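Long-range contacts in molinate hydrolase (PDB 4UB9), which probably hydrolyses the thiocarbamate pesticide molinate as a member of the amidohydrolase family, using a bound zinc ion: residues K240-D245 and Y257-E262; L280-S285 and M300-M305; E294-L299 and K322-E327. One frame throughout, in Å; residues are numbered along the deposited sequence.

Contact 1: K240-D245 and Y257-E262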
# COMPACT_ATOMS: atom_id res chain seq x y z
N LYS A 240 -28.47 13.16 11.42
CA LYS A 240 -27.97 11.80 11.68
C LYS A 240 -26.62 11.91 12.36
O LYS A 240 -25.73 12.61 11.88
CB LYS A 240 -27.84 10.96 10.39
CG LYS A 240 -27.38 9.54 10.66
CD LYS A 240 -27.68 8.55 9.54
CE LYS A 240 -26.52 8.25 8.64
NZ LYS A 240 -26.51 6.83 8.13
N ILE A 241 -26.49 11.21 13.48
CA ILE A 241 -25.32 11.31 14.30
C ILE A 241 -24.53 10.02 14.19
O ILE A 241 -25.06 8.95 14.39
CB ILE A 241 -25.63 11.45 15.81
CG1 ILE A 241 -26.57 12.60 16.15
CG2 ILE A 241 -24.34 11.60 16.62
CD1 ILE A 241 -26.10 13.90 15.62
N ALA A 242 -23.23 10.15 14.02
CA ALA A 242 -22.33 8.99 14.09
C ALA A 242 -22.06 8.58 15.52
O ALA A 242 -21.09 9.00 16.09
CB ALA A 242 -21.01 9.29 13.42
N VAL A 243 -22.96 7.79 16.08
CA VAL A 243 -22.82 7.37 17.46
C VAL A 243 -21.58 6.50 17.59
O VAL A 243 -20.77 6.68 18.50
CB VAL A 243 -24.03 6.55 17.90
CG1 VAL A 243 -23.78 5.90 19.26
CG2 VAL A 243 -25.24 7.43 17.93
N THR A 244 -21.44 5.55 16.65
CA THR A 244 -20.21 4.79 16.51
C THR A 244 -19.43 5.23 15.29
O THR A 244 -19.86 6.09 14.53
CB THR A 244 -20.44 3.27 16.43
OG1 THR A 244 -21.20 2.98 15.27
CG2 THR A 244 -21.17 2.77 17.66
N ASP A 245 -18.30 4.60 15.11
CA ASP A 245 -17.36 4.93 14.04
C ASP A 245 -17.82 4.38 12.69
O ASP A 245 -18.76 3.60 12.61
CB ASP A 245 -16.00 4.30 14.33
CG ASP A 245 -16.04 2.78 14.20
OD1 ASP A 245 -16.63 2.11 15.10
OD2 ASP A 245 -15.56 2.26 13.17
N TYR A 257 -15.98 1.55 17.77
CA TYR A 257 -15.68 2.63 18.72
C TYR A 257 -16.88 3.54 18.84
O TYR A 257 -17.81 3.52 18.01
CB TYR A 257 -14.56 3.49 18.19
CG TYR A 257 -13.24 2.81 18.01
CD1 TYR A 257 -12.32 2.74 19.04
CD2 TYR A 257 -12.89 2.25 16.79
CE1 TYR A 257 -11.09 2.11 18.86
CE2 TYR A 257 -11.65 1.63 16.60
CZ TYR A 257 -10.77 1.55 17.64
OH TYR A 257 -9.56 0.96 17.45
N PHE A 258 -16.87 4.35 19.89
CA PHE A 258 -17.79 5.49 19.99
C PHE A 258 -17.12 6.74 19.49
O PHE A 258 -15.97 7.01 19.76
CB PHE A 258 -18.26 5.67 21.43
CG PHE A 258 -19.37 4.75 21.80
CD1 PHE A 258 -19.13 3.42 22.04
CD2 PHE A 258 -20.66 5.24 21.96
CE1 PHE A 258 -20.14 2.57 22.38
CE2 PHE A 258 -21.69 4.40 22.29
CZ PHE A 258 -21.44 3.06 22.49
N THR A 259 -17.85 7.50 18.72
CA THR A 259 -17.31 8.77 18.17
C THR A 259 -17.15 9.87 19.20
O THR A 259 -16.22 10.70 19.13
CB THR A 259 -18.26 9.29 17.06
OG1 THR A 259 -18.33 8.30 16.05
CG2 THR A 259 -17.78 10.58 16.45
N PHE A 260 -18.09 9.90 20.13
CA PHE A 260 -18.26 10.99 21.11
C PHE A 260 -18.37 10.47 22.53
O PHE A 260 -18.83 9.35 22.74
CB PHE A 260 -19.55 11.77 20.82
CG PHE A 260 -19.54 12.52 19.50
CD1 PHE A 260 -18.64 13.54 19.27
CD2 PHE A 260 -20.43 12.19 18.50
CE1 PHE A 260 -18.64 14.22 18.08
CE2 PHE A 260 -20.41 12.85 17.30
CZ PHE A 260 -19.51 13.86 17.09
N SER A 261 -18.00 11.31 23.50
CA SER A 261 -18.37 11.06 24.90
C SER A 261 -19.86 11.20 25.07
O SER A 261 -20.54 11.87 24.29
CB SER A 261 -17.70 12.06 25.86
OG SER A 261 -18.20 13.36 25.66
N GLU A 262 -20.39 10.58 26.11
CA GLU A 262 -21.86 10.65 26.34
C GLU A 262 -22.32 12.07 26.57
O GLU A 262 -23.35 12.50 26.11
CB GLU A 262 -22.34 9.61 27.39
CG GLU A 262 -22.01 8.20 26.82
CD GLU A 262 -23.07 7.11 26.95
OE1 GLU A 262 -24.22 7.42 27.27
OE2 GLU A 262 -22.73 5.92 26.68
O HOH W 1 -20.74 8.67 20.23
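Backbone bonds pin the chain leaving strand 239-242, residues Val243 to Asp245, to the loop 257-262. Thr259 N gives a nearly straight bond to Val243 O (3.0 Å, 167° at the hydrogen), and Asp245 N reaches Tyr257 O at 3.1 Å along a more bent path. Together they place Thr244 opposite Phe258 in a single isolated bridge. An inverse gamma turn centred on Ala242 leads into this bridge.

Two side chains add polar bonds. Thr259 turns its hydroxyl anti to its own carbonyl carbon (chi1 -60°), so OG1 donates to Ala242 O at 2.8 Å, arriving above that carbonyl plane. Asp245 holds its carboxylate in the crowded position between backbone N and carbonyl carbon (chi1 70°); there OD1 accepts Tyr257 N at 2.8 Å from above the carboxylate plane, while OD2 takes Leu247 N. A water closes the network, donating to Val243 O and accepting from Phe260 N at 2.9 Å, so Val243 O is gripped twice.

The apolar contacts are lighter. Val243 and Phe258 run side by side, with Val243 CG1 4.0 Å from Phe258 CE2. Ile241 meets Phe260 at about a right angle, its CG2 lying 4.2 Å from Phe260 CE2, and the methyl of Thr259 sits over the centre of the Phe260 ring.

Tyr257 faces the second subunit, where Arg214 of that subunit makes a cation-pi contact with its ring. In the TIM barrel, strand 239-242 runs between strands 174-175 and 279-282. The loop leads into helix 262-275, which Ser261 N-caps through Val264 N, and whose Leu268 packs against both Ile241 and Phe260.

Contact 2: L280-S285 and M300-M305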
# COMPACT_ATOMS: atom_id res chain seq x y z
N LEU A 280 -31.63 10.79 13.85
CA LEU A 280 -31.16 9.50 13.35
C LEU A 280 -29.83 9.14 13.93
O LEU A 280 -29.05 10.00 14.27
CB LEU A 280 -31.01 9.50 11.83
CG LEU A 280 -32.26 9.12 11.00
CD1 LEU A 280 -33.39 10.09 11.26
CD2 LEU A 280 -31.90 9.20 9.56
N THR A 281 -29.56 7.86 14.02
CA THR A 281 -28.30 7.36 14.52
C THR A 281 -27.64 6.39 13.56
O THR A 281 -28.29 5.69 12.83
CB THR A 281 -28.46 6.65 15.87
OG1 THR A 281 -29.41 5.61 15.76
CG2 THR A 281 -28.93 7.61 16.92
N HIS A 282 -26.33 6.38 13.56
CA HIS A 282 -25.56 5.38 12.88
C HIS A 282 -24.88 4.58 13.97
O HIS A 282 -24.18 5.13 14.78
CB HIS A 282 -24.57 6.07 11.95
CG HIS A 282 -23.37 5.25 11.61
ND1 HIS A 282 -23.27 4.53 10.46
CD2 HIS A 282 -22.20 5.08 12.26
CE1 HIS A 282 -22.10 3.92 10.42
NE2 HIS A 282 -21.43 4.24 11.50
N THR A 283 -25.13 3.28 14.02
CA THR A 283 -24.56 2.43 15.07
C THR A 283 -24.00 1.14 14.53
O THR A 283 -24.52 0.59 13.60
CB THR A 283 -25.54 2.12 16.24
OG1 THR A 283 -26.66 1.38 15.77
CG2 THR A 283 -26.01 3.38 16.88
N THR A 284 -22.92 0.70 15.12
CA THR A 284 -22.11 -0.33 14.56
C THR A 284 -21.82 -1.44 15.57
O THR A 284 -21.04 -2.32 15.32
CB THR A 284 -20.88 0.35 13.92
OG1 THR A 284 -21.10 0.45 12.52
CG2 THR A 284 -19.61 -0.31 14.17
N SER A 285 -22.46 -1.35 16.72
CA SER A 285 -22.18 -2.26 17.86
C SER A 285 -23.38 -2.38 18.75
O SER A 285 -24.29 -1.57 18.69
CB SER A 285 -21.03 -1.71 18.74
OG SER A 285 -21.40 -0.48 19.32
N MET A 300 -33.17 4.45 13.78
CA MET A 300 -31.85 3.86 13.94
C MET A 300 -31.40 3.12 12.67
O MET A 300 -31.89 2.04 12.33
CB MET A 300 -31.89 2.93 15.15
CG MET A 300 -32.11 3.74 16.42
SD MET A 300 -32.31 2.75 17.89
CE MET A 300 -33.90 2.01 17.51
N ILE A 301 -30.42 3.70 11.99
CA ILE A 301 -29.91 3.16 10.73
C ILE A 301 -29.04 1.92 10.96
O ILE A 301 -28.22 1.87 11.89
CB ILE A 301 -29.16 4.20 9.93
CG1 ILE A 301 -30.01 5.45 9.74
CG2 ILE A 301 -28.74 3.67 8.57
CD1 ILE A 301 -31.28 5.26 8.95
N HIS A 302 -29.28 0.93 10.14
CA HIS A 302 -28.64 -0.42 10.21
C HIS A 302 -28.48 -0.93 11.62
O HIS A 302 -27.41 -1.24 12.09
CB HIS A 302 -27.40 -0.61 9.32
CG HIS A 302 -26.37 0.45 9.45
ND1 HIS A 302 -25.65 0.66 10.60
CD2 HIS A 302 -25.86 1.30 8.52
CE1 HIS A 302 -24.79 1.64 10.40
NE2 HIS A 302 -24.89 2.05 9.15
N ALA A 303 -29.62 -0.99 12.28
CA ALA A 303 -29.69 -1.28 13.69
C ALA A 303 -29.11 -2.64 13.99
O ALA A 303 -28.59 -2.88 15.06
CB ALA A 303 -31.12 -1.22 14.15
N THR A 304 -29.26 -3.54 13.04
CA THR A 304 -28.83 -4.93 13.24
C THR A 304 -27.36 -5.17 12.92
O THR A 304 -26.88 -6.30 13.03
CB THR A 304 -29.66 -5.90 12.37
OG1 THR A 304 -29.74 -5.38 11.03
CG2 THR A 304 -31.03 -6.02 12.95
N MET A 305 -26.68 -4.12 12.47
CA MET A 305 -25.25 -4.21 12.25
C MET A 305 -24.55 -4.00 13.60
O MET A 305 -24.39 -2.89 14.06
CB MET A 305 -24.79 -3.20 11.24
CG MET A 305 -23.35 -3.45 10.82
SD MET A 305 -22.72 -2.05 9.89
CE MET A 305 -23.64 -2.22 8.34
O HOH W 2 -28.51 3.15 14.63
O HOH W 3 -26.35 -1.19 15.50
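The imidazoles of His282 and His302 stand almost perpendicular, their planes 82° apart, and cross obliquely. They converge on one zinc ion: His282 ND1 and His302 NE2, only 3.2 Å apart, are both metal ligands, which explains their closeness. His282 sends its ring out anti to the backbone N. His302 sits in a left-handed backbone conformation at the start of a type I turn ending at Met305, and its ring takes the crowded position between N and carbonyl carbon (chi1 50°). That brings its edge to Thr283 O, which lies in the ring plane and accepts a weak, bent bond from His302 ND1 at 3.2 Å. Met305 places its CE methyl over one face of the same ring, 4.0 Å above the plane and offset toward the rim.

Further back, the strands pair in parallel, Ile301 N bonding Thr281 O at 3.0 Å in the carbonyl plane. Thr281 and Met300 lie alongside each other on one sheet surface, Thr281 OG1 to Met300 CG being 3.4 Å. Beyond the pairing, water takes over: one molecule links Thr281 OG1, Thr283 OG1 and Ile301 O, and a second lies within bonding distance of Thr283 OG1, Ala303 O and Met305 O, though counting atoms elsewhere it has more acceptors than protons. The unit is the beta-alpha-beta crossover through helix 286-294.

His282 uses its other nitrogen, NE2, to bond Asp245 O. Each ring thus offers one nitrogen to the metal and the other to a backbone carbonyl, consistent with neutral imidazoles. The NE2 bond would orient the His282 ring; the weak ND1 bond of His302 can only assist. The zinc would probably make each N-H a better donor, and Asp245 O would make His282 ND1 a stronger ligand.

Contact 3: E294-L299 and K322-E327; sequences ERDADL and KQLWSE
Leu324 lays its CD2 methyl against the backbone of Asp296 and Ala297, coming within 3.5 Å of Ala297 O. The contact joins the entrances of two successive parallel strands of the TIM barrel, 299-301 and 326-328, linked by a beta-alpha-beta crossover through helix 313-322.

On the outer side, Lys322, the last residue of that helix, reaches across in an extended chain that bends only at its final torsion (chi4 -91°). Its NZ makes a salt bridge of 2.9 Å with Asp296 OD1, approaching from above the carboxylate plane, and the two side chains cross at about a right angle. Glu294 OE2 lies 4.5 Å from Lys322 NZ, too far for a second salt bridge; it pairs with Lys318 instead. An alanine in place of Lys322 would probably loosen the hold between the helix end and the 294-299 loop, since the salt bridge to Asp296 would be lost.

Further in, a water bridges the two backbones: it donates to Ala297 O at 2.7 Å and accepts from Trp325 N at 2.9 Å, with a weak bond to Asp298 O as well. The carboxylate of Asp298 forms salt bridges with Arg273 and Arg431, while its carbonyl oxygen sits at the edge of the Trp325 ring and 3.6 Å from Trp325 CB.

Leu299 completes the inner end. With CG anti to the backbone N, it lays CD1 along the backbone of 325-327, 3.8 Å from Trp325 CB and 3.7 Å from Glu327 N.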
# COMPACT_ATOMS: atom_id res chain seq x y z
N GLU A 294 -31.53 4.42 24.14
CA GLU A 294 -31.64 5.22 25.35
C GLU A 294 -31.79 6.72 25.08
O GLU A 294 -32.16 7.45 25.95
CB GLU A 294 -30.45 4.96 26.28
CG GLU A 294 -30.57 3.63 27.04
CD GLU A 294 -31.87 3.50 27.85
OE1 GLU A 294 -32.22 4.46 28.55
OE2 GLU A 294 -32.53 2.43 27.80
N ARG A 295 -31.50 7.16 23.86
CA ARG A 295 -31.76 8.54 23.43
C ARG A 295 -33.08 8.67 22.68
O ARG A 295 -33.37 9.71 22.10
CB ARG A 295 -30.64 9.04 22.52
CG ARG A 295 -29.23 9.02 23.11
CD ARG A 295 -29.20 9.82 24.35
NE ARG A 295 -27.86 10.14 24.85
CZ ARG A 295 -27.06 9.28 25.45
NH1 ARG A 295 -27.38 7.98 25.52
NH2 ARG A 295 -25.93 9.73 25.98
N ASP A 296 -33.88 7.60 22.66
CA ASP A 296 -35.16 7.62 21.95
C ASP A 296 -35.02 8.13 20.51
O ASP A 296 -35.77 8.97 20.05
CB ASP A 296 -36.21 8.45 22.71
CG ASP A 296 -36.52 7.89 24.10
OD1 ASP A 296 -36.88 6.69 24.23
OD2 ASP A 296 -36.42 8.66 25.07
N ALA A 297 -34.06 7.59 19.80
CA ALA A 297 -33.84 7.94 18.40
C ALA A 297 -35.10 7.72 17.59
O ALA A 297 -35.80 6.73 17.78
CB ALA A 297 -32.73 7.10 17.83
N ASP A 298 -35.39 8.64 16.71
CA ASP A 298 -36.54 8.52 15.81
C ASP A 298 -36.35 7.40 14.79
O ASP A 298 -37.29 6.74 14.39
CB ASP A 298 -36.78 9.84 15.06
CG ASP A 298 -37.24 10.94 16.00
OD1 ASP A 298 -38.43 10.96 16.29
OD2 ASP A 298 -36.41 11.73 16.50
N LEU A 299 -35.11 7.23 14.35
CA LEU A 299 -34.80 6.16 13.44
C LEU A 299 -33.35 5.74 13.61
O LEU A 299 -32.44 6.55 13.52
CB LEU A 299 -35.10 6.56 11.99
CG LEU A 299 -34.84 5.43 10.97
CD1 LEU A 299 -35.76 4.25 11.21
CD2 LEU A 299 -35.04 5.97 9.57
N LYS A 322 -40.47 0.56 24.01
CA LYS A 322 -40.41 2.00 23.59
C LYS A 322 -41.02 2.24 22.24
O LYS A 322 -41.33 3.35 21.90
CB LYS A 322 -38.98 2.52 23.61
CG LYS A 322 -38.44 2.77 25.01
CD LYS A 322 -36.93 2.62 25.12
CE LYS A 322 -36.37 3.23 26.41
NZ LYS A 322 -36.01 4.67 26.14
N GLN A 323 -41.18 1.18 21.46
CA GLN A 323 -41.75 1.29 20.09
C GLN A 323 -40.94 2.21 19.19
O GLN A 323 -41.44 3.13 18.61
CB GLN A 323 -43.23 1.73 20.14
CG GLN A 323 -44.16 0.62 20.62
CD GLN A 323 -44.25 -0.53 19.60
OE1 GLN A 323 -43.75 -1.64 19.83
NE2 GLN A 323 -44.89 -0.25 18.47
N LEU A 324 -39.65 1.98 19.17
CA LEU A 324 -38.78 2.75 18.35
C LEU A 324 -38.62 2.07 16.98
O LEU A 324 -38.61 0.86 16.89
CB LEU A 324 -37.40 2.94 19.02
CG LEU A 324 -37.37 3.69 20.35
CD1 LEU A 324 -35.98 3.64 20.95
CD2 LEU A 324 -37.80 5.14 20.18
N TRP A 325 -38.39 2.90 15.96
CA TRP A 325 -38.16 2.42 14.62
C TRP A 325 -36.71 2.05 14.36
O TRP A 325 -35.79 2.85 14.53
CB TRP A 325 -38.58 3.46 13.62
CG TRP A 325 -40.00 3.76 13.64
CD1 TRP A 325 -40.57 4.88 14.12
CD2 TRP A 325 -41.05 2.97 13.10
NE1 TRP A 325 -41.93 4.84 13.92
CE2 TRP A 325 -42.25 3.67 13.31
CE3 TRP A 325 -41.11 1.74 12.47
CZ2 TRP A 325 -43.49 3.18 12.93
CZ3 TRP A 325 -42.37 1.23 12.08
CH2 TRP A 325 -43.53 1.96 12.31
N SER A 326 -36.52 0.83 13.90
CA SER A 326 -35.22 0.36 13.39
C SER A 326 -35.21 0.22 11.88
O SER A 326 -36.11 -0.45 11.34
CB SER A 326 -34.95 -1.03 13.95
OG SER A 326 -34.83 -0.98 15.34
N GLU A 327 -34.25 0.82 11.18
CA GLU A 327 -34.03 0.40 9.80
C GLU A 327 -32.98 -0.66 9.80
O GLU A 327 -32.07 -0.65 10.62
CB GLU A 327 -33.86 1.49 8.72
CG GLU A 327 -32.50 2.02 8.41
CD GLU A 327 -31.70 1.30 7.34
OE1 GLU A 327 -31.67 1.72 6.16
OE2 GLU A 327 -30.99 0.37 7.73
O HOH W 4 -38.07 5.71 16.68

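In the fold
The three contacts step along consecutive strands of the barrel, contact 2 in the middle: its centre is about 11 Å from that of contact 1 and about 10 Å from that of contact 3. Ile241 N to Leu280 O (2.9 Å) probably bonds contacts 1 and 2, and Met300 O to Glu327 N (2.9 Å) contacts 2 and 3. Contact 2 carries two zinc-binding histidines, His282 and His302. Thr244 of contact 1 and Glu327 of contact 3 flank them, each side chain about 8 Å from the metal; Glu327 OE2 accepts a hydrogen bond from His302 N, OE1 one from Gln329. A salt bridge from Glu262 OE1 to Arg295 NH2 (3.1 Å) ties contact 1 to contact 3.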